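Local coordinates for protein lysine/ornithine decarboxylase (Vibrio vulnificus, PDB 2PLJ) that probably decarboxylates lysine and ornithine with pyridoxal phosphate, and is captured here with a putrescine adduct of that cofactor in its active site, at residues Y69-N74 with M265-F270; N78-Y83 with G101-L106; L211-G216 with L250-G255; G254-N259 with V287-G292. One frame throughout, in Å; residues are numbered along the deposited sequence. Where two conformers were deposited one is given.

Interaction 1: Y69-N74 with M265-F270; sequences YRALKN and MPIDQF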
# COMPACT_ATOMS: atom_id res chain seq x y z
N TYR A 69 -23.63 -0.04 -13.54
CA TYR A 69 -23.55 -0.87 -14.75
C TYR A 69 -24.65 -0.47 -15.75
O TYR A 69 -24.39 -0.25 -16.94
CB TYR A 69 -23.71 -2.35 -14.41
CG TYR A 69 -23.66 -3.23 -15.63
CD1 TYR A 69 -22.43 -3.61 -16.19
CD2 TYR A 69 -24.83 -3.71 -16.22
CE1 TYR A 69 -22.39 -4.42 -17.35
CE2 TYR A 69 -24.78 -4.52 -17.38
CZ TYR A 69 -23.56 -4.87 -17.92
OH TYR A 69 -23.52 -5.67 -19.05
N ARG A 70 -25.88 -0.35 -15.24
CA ARG A 70 -27.03 0.00 -16.09
C ARG A 70 -26.87 1.38 -16.73
O ARG A 70 -27.18 1.55 -17.89
CB ARG A 70 -28.31 -0.10 -15.29
CG ARG A 70 -28.59 -1.54 -14.88
CD ARG A 70 -29.85 -1.62 -13.99
NE ARG A 70 -30.04 -2.98 -13.46
CZ ARG A 70 -30.99 -3.32 -12.59
NH1 ARG A 70 -31.85 -2.42 -12.13
NH2 ARG A 70 -31.09 -4.58 -12.19
N ALA A 71 -26.36 2.34 -15.95
CA ALA A 71 -26.15 3.71 -16.44
C ALA A 71 -25.11 3.71 -17.57
O ALA A 71 -25.31 4.39 -18.59
CB ALA A 71 -25.74 4.63 -15.32
N LEU A 72 -24.02 2.95 -17.41
CA LEU A 72 -22.99 2.88 -18.45
C LEU A 72 -23.50 2.18 -19.72
O LEU A 72 -23.24 2.65 -20.84
CB LEU A 72 -21.72 2.22 -17.93
CG LEU A 72 -20.52 2.29 -18.90
CD1 LEU A 72 -20.17 3.72 -19.32
CD2 LEU A 72 -19.32 1.64 -18.25
N LYS A 73 -24.20 1.05 -19.53
CA LYS A 73 -24.85 0.33 -20.65
C LYS A 73 -25.75 1.28 -21.44
O LYS A 73 -25.72 1.30 -22.68
CB LYS A 73 -25.64 -0.86 -20.11
CG LYS A 73 -26.14 -1.79 -21.19
CD LYS A 73 -26.88 -2.98 -20.60
CE LYS A 73 -27.29 -3.95 -21.71
NZ LYS A 73 -28.10 -5.06 -21.13
N ASN A 74 -26.51 2.10 -20.73
CA ASN A 74 -27.40 3.02 -21.42
C ASN A 74 -26.66 4.16 -22.13
O ASN A 74 -27.10 4.65 -23.18
CB ASN A 74 -28.51 3.53 -20.48
CG ASN A 74 -29.79 3.85 -21.25
OD1 ASN A 74 -29.90 4.92 -21.87
ND2 ASN A 74 -30.72 2.90 -21.29
N MET A 265 -18.42 15.20 -15.89
CA MET A 265 -19.46 15.14 -16.89
C MET A 265 -20.35 13.92 -16.67
O MET A 265 -19.83 12.81 -16.49
CB MET A 265 -18.83 15.06 -18.28
CG MET A 265 -19.58 15.75 -19.36
SD MET A 265 -18.69 15.47 -20.91
CE MET A 265 -17.12 16.24 -20.54
N PRO A 266 -21.69 14.11 -16.66
CA PRO A 266 -22.64 12.99 -16.60
C PRO A 266 -22.34 11.94 -17.67
O PRO A 266 -21.93 12.30 -18.80
CB PRO A 266 -23.97 13.67 -16.89
CG PRO A 266 -23.80 15.07 -16.35
CD PRO A 266 -22.38 15.42 -16.69
N ILE A 267 -22.56 10.67 -17.35
CA ILE A 267 -22.06 9.58 -18.20
C ILE A 267 -22.65 9.61 -19.64
O ILE A 267 -21.92 9.33 -20.60
CB ILE A 267 -22.16 8.18 -17.53
CG1 ILE A 267 -21.30 7.16 -18.27
CG2 ILE A 267 -23.64 7.73 -17.36
CD1 ILE A 267 -19.81 7.51 -18.34
N ASP A 268 -23.94 9.94 -19.78
CA ASP A 268 -24.56 10.05 -21.14
C ASP A 268 -23.86 11.08 -22.00
O ASP A 268 -23.54 10.81 -23.17
CB ASP A 268 -26.05 10.38 -21.13
CG ASP A 268 -26.87 9.35 -20.42
OD1 ASP A 268 -26.44 8.19 -20.36
OD2 ASP A 268 -27.97 9.72 -19.95
N GLN A 269 -23.64 12.25 -21.42
CA GLN A 269 -22.99 13.37 -22.12
C GLN A 269 -21.54 13.03 -22.45
O GLN A 269 -21.06 13.32 -23.56
CB GLN A 269 -23.07 14.64 -21.30
CG GLN A 269 -24.46 15.22 -21.20
CD GLN A 269 -24.54 16.26 -20.11
OE1 GLN A 269 -23.57 16.99 -19.85
NE2 GLN A 269 -25.69 16.32 -19.45
N PHE A 270 -20.87 12.40 -21.47
CA PHE A 270 -19.50 11.92 -21.65
C PHE A 270 -19.39 10.99 -22.83
O PHE A 270 -18.49 11.16 -23.66
CB PHE A 270 -19.01 11.21 -20.39
CG PHE A 270 -17.55 10.93 -20.39
CD1 PHE A 270 -16.64 11.87 -19.88
CD2 PHE A 270 -17.07 9.70 -20.87
CE1 PHE A 270 -15.27 11.61 -19.84
CE2 PHE A 270 -15.71 9.41 -20.84
CZ PHE A 270 -14.80 10.34 -20.31
O HOH W 1 -26.99 6.48 -18.61
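Leu-72 and Ile-267 meet from two helices, their side chains crossing at about a right angle. The CD1 methyl of Leu-72 lies against the ethyl arm of Ile-267, 3.8 Å from Ile-267 CG1, and the terminal methyl CD1 of Ile-267 follows at 3.9 Å from the same Leu-72 carbon. The two side chains do not share the approach equally. Ile-267 leaves its backbone toward the other segment, whereas Leu-72 starts off away from it and only its end turns back; with CG anti to the backbone N (chi1 -172°), its isobutyl group runs past the helix flank and brings CD1 across. The other branch of Ile-267, CG2, packs on helix 62-75 at Ala-71, standing 3.9 Å from the carbonyl Ala-71 O and 4.3 Å from the methyl Ala-71 CB. In the beta/alpha barrel these are neighbouring outer helices: helix 62-75 leads into strand 79-84, helix 267-278 into strand 286-289, and those strands pair in the sheet. Pro-266 is the N-cap of the second helix, so Ile-267 and Asp-268 make the contact from its first turn. Phe-294 of helix 293-296 touches both Leu-72 and Ile-267. Toward solvent the contact turns polar: a water donates to Ala-71 O at 2.7 Å and, in one of two modelled conformers of Asp-268, also to its OD1, which makes this bridge doubtful as a permanent link.

Interaction 2: N78-Y83 with G101-L106; sequences NVTLHY and GASFDL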
# COMPACT_ATOMS: atom_id res chain seq x y z
N ASN A 78 -24.53 -0.86 -27.49
CA ASN A 78 -23.79 -1.68 -28.45
C ASN A 78 -22.30 -1.78 -28.14
O ASN A 78 -21.49 -1.86 -29.04
CB ASN A 78 -23.99 -1.16 -29.89
CG ASN A 78 -25.43 -1.16 -30.28
OD1 ASN A 78 -25.99 -0.11 -30.61
ND2 ASN A 78 -26.07 -2.33 -30.20
N VAL A 79 -21.96 -1.71 -26.85
CA VAL A 79 -20.59 -1.96 -26.39
C VAL A 79 -20.67 -3.01 -25.28
O VAL A 79 -21.43 -2.84 -24.31
CB VAL A 79 -19.92 -0.65 -25.86
CG1 VAL A 79 -18.57 -0.93 -25.19
CG2 VAL A 79 -19.83 0.39 -27.00
N THR A 80 -19.92 -4.09 -25.42
CA THR A 80 -19.88 -5.15 -24.42
C THR A 80 -18.99 -4.65 -23.28
O THR A 80 -17.82 -4.31 -23.50
CB THR A 80 -19.36 -6.48 -25.01
OG1 THR A 80 -20.22 -6.88 -26.10
CG2 THR A 80 -19.36 -7.60 -23.94
N LEU A 81 -19.58 -4.61 -22.08
CA LEU A 81 -18.85 -4.07 -20.92
C LEU A 81 -18.18 -5.18 -20.11
O LEU A 81 -18.85 -6.03 -19.50
CB LEU A 81 -19.81 -3.26 -20.03
CG LEU A 81 -20.57 -2.13 -20.73
CD1 LEU A 81 -21.58 -1.45 -19.78
CD2 LEU A 81 -19.59 -1.12 -21.37
N HIS A 82 -16.86 -5.14 -20.13
CA HIS A 82 -16.04 -6.08 -19.37
C HIS A 82 -15.58 -5.41 -18.07
O HIS A 82 -14.64 -4.61 -18.08
CB HIS A 82 -14.82 -6.49 -20.22
CG HIS A 82 -15.15 -7.48 -21.30
ND1 HIS A 82 -15.79 -7.14 -22.48
CD2 HIS A 82 -14.93 -8.82 -21.38
CE1 HIS A 82 -15.93 -8.22 -23.24
NE2 HIS A 82 -15.44 -9.26 -22.58
N TYR A 83 -16.23 -5.74 -16.97
CA TYR A 83 -15.79 -5.15 -15.67
C TYR A 83 -14.33 -5.50 -15.32
O TYR A 83 -13.98 -6.68 -15.28
CB TYR A 83 -16.73 -5.66 -14.56
CG TYR A 83 -16.26 -5.21 -13.19
CD1 TYR A 83 -16.17 -3.85 -12.88
CD2 TYR A 83 -15.90 -6.14 -12.20
CE1 TYR A 83 -15.76 -3.43 -11.60
CE2 TYR A 83 -15.49 -5.73 -10.92
CZ TYR A 83 -15.40 -4.37 -10.64
OH TYR A 83 -15.01 -3.95 -9.38
N GLY A 101 -25.57 -9.49 -16.39
CA GLY A 101 -25.24 -9.72 -17.81
C GLY A 101 -23.86 -9.19 -18.23
O GLY A 101 -23.52 -9.21 -19.42
N ALA A 102 -23.06 -8.77 -17.25
CA ALA A 102 -21.75 -8.19 -17.52
C ALA A 102 -20.77 -9.23 -18.01
O ALA A 102 -20.94 -10.42 -17.75
CB ALA A 102 -21.16 -7.52 -16.26
N SER A 103 -19.72 -8.76 -18.70
CA SER A 103 -18.54 -9.57 -18.97
C SER A 103 -17.41 -9.04 -18.04
O SER A 103 -17.66 -8.16 -17.18
CB SER A 103 -18.15 -9.46 -20.46
OG SER A 103 -19.19 -10.00 -21.27
N PHE A 104 -16.20 -9.60 -18.18
CA PHE A 104 -15.10 -9.32 -17.20
C PHE A 104 -13.77 -9.16 -17.90
O PHE A 104 -13.51 -9.77 -18.94
CB PHE A 104 -15.06 -10.45 -16.17
CG PHE A 104 -16.32 -10.54 -15.37
CD1 PHE A 104 -16.55 -9.68 -14.30
CD2 PHE A 104 -17.35 -11.39 -15.80
CE1 PHE A 104 -17.77 -9.72 -13.58
CE2 PHE A 104 -18.58 -11.43 -15.11
CZ PHE A 104 -18.78 -10.59 -13.99
N ASP A 105 -12.96 -8.32 -17.28
CA ASP A 105 -11.62 -7.99 -17.72
C ASP A 105 -10.68 -8.43 -16.59
O ASP A 105 -10.79 -7.94 -15.46
CB ASP A 105 -11.52 -6.50 -17.96
CG ASP A 105 -10.10 -6.03 -18.16
OD1 ASP A 105 -9.29 -6.85 -18.67
OD2 ASP A 105 -9.81 -4.84 -17.86
N LEU A 106 -9.80 -9.38 -16.92
CA LEU A 106 -8.87 -10.04 -15.99
C LEU A 106 -7.43 -9.61 -16.30
O LEU A 106 -7.09 -9.39 -17.44
CB LEU A 106 -8.95 -11.58 -16.18
CG LEU A 106 -10.36 -12.18 -16.24
CD1 LEU A 106 -10.20 -13.69 -16.43
CD2 LEU A 106 -11.17 -11.84 -14.98
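The first beta-alpha-beta unit of the barrel sheet is closed here, where His-82 pairs with Ser-103 and Tyr-83 with Phe-104 across parallel strands 79-84 and 103-106, joined by helix 91-100. Three backbone bonds zip the strands together: Ser-103 N to Leu-81 O (3.0 Å), Tyr-83 N to Ser-103 O (2.8 Å) and Asp-105 N to Tyr-83 O (2.8 Å). On one face, Ser-103 CB sits 3.5 Å from the centroid of the His-82 ring and 14° off its normal, a CH-pi contact over the ring, while Ser-103 OG lies 3.6 Å from the methyl Thr-80 CG2. The crossover helix 91-100 ends at Gly-101 in a Schellman motif, which turns the chain into the second strand; the short strand segments diverge by 47°. The other face carries Tyr-83 and Phe-104, whose side chains cross obliquely, Phe-104 CD1 standing at the edge of the Tyr-83 ring and 4.0 Å from Tyr-83 CB. The Tyr-83 ring leads away from strand 103-106, its chi1 of 175° setting CG opposite the backbone N, and its OH bonds to Leu-88 O. Asp-105, in contact with the bound cofactor adduct, has OD1 hydrogen-bonded to Thr-128 OG1.

Interaction 3: L211-G216 with L250-G255; sequences LSFHVG and LDIGGG. With P3T ((4-{[(4-aminobutyl)amino]methyl}-5-hydroxy-6-methylpyridin-3-yl)methyl dihydrogen phosphate), chain D.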
# COMPACT_ATOMS: atom_id res chain seq x y z
N LEU A 211 -7.99 -4.44 -31.95
CA LEU A 211 -7.18 -3.40 -31.31
C LEU A 211 -7.77 -3.00 -29.96
O LEU A 211 -8.98 -3.13 -29.73
CB LEU A 211 -7.09 -2.15 -32.19
CG LEU A 211 -6.62 -2.33 -33.64
CD1 LEU A 211 -6.59 -0.95 -34.37
CD2 LEU A 211 -5.26 -2.96 -33.68
N SER A 212 -6.91 -2.48 -29.08
CA SER A 212 -7.40 -1.95 -27.81
C SER A 212 -6.60 -0.73 -27.43
O SER A 212 -5.50 -0.49 -27.95
CB SER A 212 -7.30 -3.01 -26.70
OG SER A 212 -5.95 -3.19 -26.30
N PHE A 213 -7.15 0.06 -26.52
CA PHE A 213 -6.38 1.13 -25.93
C PHE A 213 -6.96 1.43 -24.56
O PHE A 213 -8.09 1.00 -24.25
CB PHE A 213 -6.40 2.39 -26.82
CG PHE A 213 -7.79 2.98 -27.01
CD1 PHE A 213 -8.39 3.75 -25.99
CD2 PHE A 213 -8.49 2.76 -28.21
CE1 PHE A 213 -9.69 4.29 -26.17
CE2 PHE A 213 -9.77 3.27 -28.41
CZ PHE A 213 -10.37 4.06 -27.42
N HIS A 214 -6.23 2.22 -23.77
CA HIS A 214 -6.75 2.66 -22.45
C HIS A 214 -6.23 4.06 -22.27
O HIS A 214 -5.00 4.27 -22.21
CB HIS A 214 -6.30 1.74 -21.31
CG HIS A 214 -6.89 2.11 -19.99
ND1 HIS A 214 -6.17 2.70 -18.98
CD2 HIS A 214 -8.15 1.97 -19.51
CE1 HIS A 214 -6.95 2.91 -17.93
NE2 HIS A 214 -8.16 2.47 -18.23
N VAL A 215 -7.14 5.04 -22.29
CA VAL A 215 -6.73 6.45 -22.27
C VAL A 215 -6.26 6.94 -20.90
O VAL A 215 -5.72 8.06 -20.76
CB VAL A 215 -7.79 7.40 -22.90
CG1 VAL A 215 -8.01 7.05 -24.40
CG2 VAL A 215 -9.09 7.38 -22.17
N GLY A 216 -6.48 6.12 -19.88
CA GLY A 216 -6.10 6.49 -18.50
C GLY A 216 -7.28 6.56 -17.54
O GLY A 216 -8.43 6.80 -17.93
N LEU A 250 -12.81 -3.69 -31.58
CA LEU A 250 -12.17 -2.53 -30.94
C LEU A 250 -12.54 -2.55 -29.48
O LEU A 250 -13.72 -2.59 -29.14
CB LEU A 250 -12.65 -1.21 -31.56
CG LEU A 250 -11.98 0.00 -30.94
CD1 LEU A 250 -10.44 -0.13 -31.10
CD2 LEU A 250 -12.50 1.30 -31.58
N ASP A 251 -11.52 -2.49 -28.62
CA ASP A 251 -11.73 -2.46 -27.17
C ASP A 251 -11.28 -1.07 -26.71
O ASP A 251 -10.09 -0.75 -26.84
CB ASP A 251 -10.87 -3.58 -26.55
CG ASP A 251 -10.83 -3.56 -25.03
OD1 ASP A 251 -11.29 -2.58 -24.39
OD2 ASP A 251 -10.30 -4.56 -24.50
N ILE A 252 -12.21 -0.24 -26.22
CA ILE A 252 -11.91 1.17 -25.89
C ILE A 252 -11.42 1.42 -24.44
O ILE A 252 -11.29 2.55 -24.00
CB ILE A 252 -13.11 2.12 -26.22
CG1 ILE A 252 -14.33 1.77 -25.33
CG2 ILE A 252 -13.45 2.05 -27.73
CD1 ILE A 252 -15.42 2.83 -25.35
N GLY A 253 -11.14 0.32 -23.76
CA GLY A 253 -10.59 0.34 -22.40
C GLY A 253 -11.51 0.92 -21.34
O GLY A 253 -12.76 0.88 -21.47
N GLY A 254 -10.88 1.36 -20.25
CA GLY A 254 -11.59 1.90 -19.09
C GLY A 254 -11.48 3.41 -19.02
O GLY A 254 -11.27 4.10 -20.02
N GLY A 255 -11.65 3.92 -17.80
CA GLY A 255 -11.31 5.34 -17.53
C GLY A 255 -12.48 6.30 -17.38
O GLY A 255 -12.28 7.49 -17.15
OAE P3T D . -12.28 2.22 -15.56
PAU P3T D . -10.91 2.41 -14.77
OAF P3T D . -11.02 1.77 -13.30
OAC P3T D . -10.40 3.84 -14.72
OAP P3T D . -9.73 1.54 -15.45
CAM P3T D . -9.90 0.06 -15.52
CAS P3T D . -8.76 -0.43 -16.42
CAH P3T D . -9.20 -0.95 -17.64
NAO P3T D . -8.31 -1.41 -18.53
CAQ P3T D . -7.00 -1.35 -18.31
CAA P3T D . -6.03 -1.86 -19.40
CAR P3T D . -6.49 -0.80 -17.11
OAD P3T D . -5.16 -0.77 -16.92
CAT P3T D . -7.39 -0.31 -16.14
CAG P3T D . -6.88 0.19 -14.90
NAN P3T D . -5.64 0.65 -14.83
CAL P3T D . -4.95 1.17 -13.61
CAK P3T D . -5.80 2.18 -12.82
CAJ P3T D . -4.96 2.54 -11.55
CAI P3T D . -5.71 3.54 -10.67
NAB P3T D . -4.86 4.06 -9.57
O HOH W 2 -9.76 3.95 -22.29
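Asp-251 bonds to strand 207-212 and the residue after it through both its backbone N and its backbone O: the N donates to Leu-211 O at 2.8 Å, and the O accepts from Phe-213 N at 3.1 Å. The two bonds register strands 207-212 and 249-251 as parallel neighbours in a beta-alpha-beta unit of the barrel. The Asp-251 carboxylate then serves the chain just beyond, OD1 taking Gly-253 N at 3.0 Å in an Asx turn that bends the backbone out of the strand. Where the strands end, one water takes over from direct pairing; it accepts from Val-215 N and donates to Ile-252 O and to Gly-254 O, which also bonds Tyr-225 OH. Beside it the Phe-213 ring offers a face to Ile-252, whose CA lies 3.9 Å from the ring centroid in a CH-pi contact; chi1 of 62° folds the ring back over this partner, with Phe-213 CZ 3.6 Å from Ile-252 CB. At the cofactor end His-214 lays one face over the pyridine of the adduct, CAR being 3.8 Å above the imidazole centre, and Gly-216 N backs the opposite face. His-214 NE2 gives a weak bond to the phosphate ester oxygen OAP (3.3 Å), while Gly-255 N points nearly straight at OAE (2.9 Å, 168°). Ser-217 OG and Tyr-388 OH are among the further groups that bond to the adduct. Because His-214 both stacks on the pyridine and weakly holds OAP while Gly-255 N holds OAE, ring and phosphate are probably fixed relative to each other.

Interaction 4: G254-N259 with V287-G292; sequences GGFPVN and VLAEPG. With P3T ((4-{[(4-aminobutyl)amino]methyl}-5-hydroxy-6-methylpyridin-3-yl)methyl dihydrogen phosphate), chain D.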
# COMPACT_ATOMS: atom_id res chain seq x y z
N GLY A 254 -10.88 1.36 -20.25
CA GLY A 254 -11.59 1.90 -19.09
C GLY A 254 -11.48 3.41 -19.02
O GLY A 254 -11.27 4.10 -20.02
N GLY A 255 -11.65 3.92 -17.80
CA GLY A 255 -11.31 5.34 -17.53
C GLY A 255 -12.48 6.30 -17.38
O GLY A 255 -12.28 7.49 -17.15
N PHE A 256 -13.69 5.78 -17.49
CA PHE A 256 -14.90 6.59 -17.35
C PHE A 256 -14.89 7.13 -15.94
O PHE A 256 -14.60 6.40 -14.99
CB PHE A 256 -16.14 5.73 -17.61
CG PHE A 256 -16.05 4.95 -18.89
CD1 PHE A 256 -16.22 5.59 -20.12
CD2 PHE A 256 -15.66 3.60 -18.86
CE1 PHE A 256 -16.09 4.85 -21.32
CE2 PHE A 256 -15.53 2.86 -20.05
CZ PHE A 256 -15.74 3.50 -21.28
N PRO A 257 -15.15 8.44 -15.81
CA PRO A 257 -14.97 9.12 -14.52
C PRO A 257 -16.21 9.12 -13.62
O PRO A 257 -17.35 9.01 -14.10
CB PRO A 257 -14.62 10.56 -14.96
CG PRO A 257 -15.53 10.78 -16.18
CD PRO A 257 -15.49 9.39 -16.89
N VAL A 258 -15.97 9.30 -12.33
CA VAL A 258 -17.06 9.45 -11.35
C VAL A 258 -16.81 10.68 -10.49
O VAL A 258 -15.69 11.21 -10.45
CB VAL A 258 -17.19 8.21 -10.44
CG1 VAL A 258 -17.41 6.97 -11.26
CG2 VAL A 258 -15.97 8.06 -9.55
N ASN A 259 -17.85 11.12 -9.80
CA ASN A 259 -17.74 12.28 -8.93
C ASN A 259 -17.03 11.92 -7.65
O ASN A 259 -17.45 10.99 -6.97
CB ASN A 259 -19.12 12.83 -8.58
CG ASN A 259 -19.83 13.36 -9.80
OD1 ASN A 259 -20.93 12.91 -10.13
ND2 ASN A 259 -19.20 14.26 -10.49
N VAL A 287 -17.58 -3.76 -30.50
CA VAL A 287 -16.86 -2.89 -29.61
C VAL A 287 -17.01 -3.40 -28.18
O VAL A 287 -18.09 -3.81 -27.78
CB VAL A 287 -17.36 -1.43 -29.74
CG1 VAL A 287 -16.56 -0.48 -28.82
CG2 VAL A 287 -17.27 -0.96 -31.21
N LEU A 288 -15.90 -3.35 -27.44
CA LEU A 288 -15.80 -3.74 -26.01
C LEU A 288 -15.33 -2.53 -25.20
O LEU A 288 -14.67 -1.62 -25.74
CB LEU A 288 -14.72 -4.84 -25.79
CG LEU A 288 -14.59 -6.04 -26.72
CD1 LEU A 288 -13.55 -6.99 -26.24
CD2 LEU A 288 -15.98 -6.77 -26.88
N ALA A 289 -15.62 -2.52 -23.89
CA ALA A 289 -14.92 -1.58 -23.00
C ALA A 289 -14.58 -2.32 -21.73
O ALA A 289 -15.11 -3.43 -21.49
CB ALA A 289 -15.77 -0.36 -22.68
N GLU A 290 -13.76 -1.69 -20.90
CA GLU A 290 -13.18 -2.32 -19.70
C GLU A 290 -13.40 -1.41 -18.47
O GLU A 290 -12.42 -1.02 -17.79
CB GLU A 290 -11.67 -2.54 -19.89
CG GLU A 290 -11.26 -3.50 -21.02
CD GLU A 290 -9.80 -3.34 -21.46
OE1 GLU A 290 -9.36 -4.11 -22.34
OE2 GLU A 290 -9.07 -2.46 -20.93
N PRO A 291 -14.67 -1.05 -18.17
CA PRO A 291 -14.88 -0.10 -17.09
C PRO A 291 -14.53 -0.76 -15.74
O PRO A 291 -14.86 -1.94 -15.50
CB PRO A 291 -16.39 0.21 -17.17
CG PRO A 291 -17.01 -1.09 -17.78
CD PRO A 291 -15.93 -1.55 -18.76
N GLY A 292 -13.85 -0.00 -14.87
CA GLY A 292 -13.60 -0.45 -13.49
C GLY A 292 -14.24 0.53 -12.53
O GLY A 292 -15.36 0.30 -12.01
OAE P3T D . -12.28 2.22 -15.56
PAU P3T D . -10.91 2.41 -14.77
OAF P3T D . -11.02 1.77 -13.30
OAC P3T D . -10.40 3.84 -14.72
OAP P3T D . -9.73 1.54 -15.45
CAM P3T D . -9.90 0.06 -15.52
CAS P3T D . -8.76 -0.43 -16.42
CAH P3T D . -9.20 -0.95 -17.64
NAO P3T D . -8.31 -1.41 -18.53
CAQ P3T D . -7.00 -1.35 -18.31
CAA P3T D . -6.03 -1.86 -19.40
CAR P3T D . -6.49 -0.80 -17.11
OAD P3T D . -5.16 -0.77 -16.92
CAT P3T D . -7.39 -0.31 -16.14
CAG P3T D . -6.88 0.19 -14.90
NAN P3T D . -5.64 0.65 -14.83
CAL P3T D . -4.95 1.17 -13.61
CAK P3T D . -5.80 2.18 -12.82
CAJ P3T D . -4.96 2.54 -11.55
CAI P3T D . -5.71 3.54 -10.67
NAB P3T D . -4.86 4.06 -9.57
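The cofactor pocket at the mouth of the barrel is built here from the glycine-rich loop after strand 249-251 and the residues just after strand 286-289, where Gly-254 meets Glu-290. Gly-254 CA comes within 3.3 Å of Glu-290 O, beside the phosphate oxygen OAE. Phe-256 adds apolar packing to the same contact. The side chains of Phe-256 and Pro-291 lie side by side, pointing the same way, with Phe-256 CD2 at 3.9 Å from Pro-291 CB, and the ring presents its edge to Ala-289, whose CB is 4.1 Å from Phe-256 CZ. With CG beside the backbone N, chi1 of -50° places the ring against Ala-289 and Pro-291; Tyr-225 meets this ring with its plane nearly parallel, and Phe-294 also touches it. On the ligand side, Gly-292 N donates to the phosphate oxygen OAE at 2.8 Å and 159°, the same oxygen that Gly-255 N holds. Arg-293 N adds another bond to the adduct. Glu-290 reaches the pyridine nitrogen, across the ring from CAT, which carries the putrescine arm: extended beyond CG, its side chain brings OE2 to 2.7 Å from the ring nitrogen NAO, while its CB passes 3.7 Å from ring carbon CAH. OAE is therefore gripped by peptide N-H groups from both loops, and a carboxylate faces the pyridine nitrogen, as in related fold-type III decarboxylases, where this pairing is thought to help the ring act as an electron sink.

Interactions 3 and 4 share Gly-254 and Gly-255, lie with centres 8 Å apart and both touch the cofactor adduct; Gly-253 O is 2.8 Å from Glu-290 N, a probable hydrogen bond between their loops. Interaction 2 joins the same sheet one strand further on, with probable bonds from His-82 N to Ala-289 O (2.8 Å) and Ala-289 N to Thr-80 O (2.9 Å), and it brings Asp-105 to the ligand. Interaction 1 packs outside the sheet, where Leu-72 CD2 is 3.4 Å from Pro-291 CB of interaction 4. The side chain of Leu-72 is about 8 Å from the bound adduct. Tyr-69 of interaction 1 also rests on Ala-102 and Leu-81 of interaction 2.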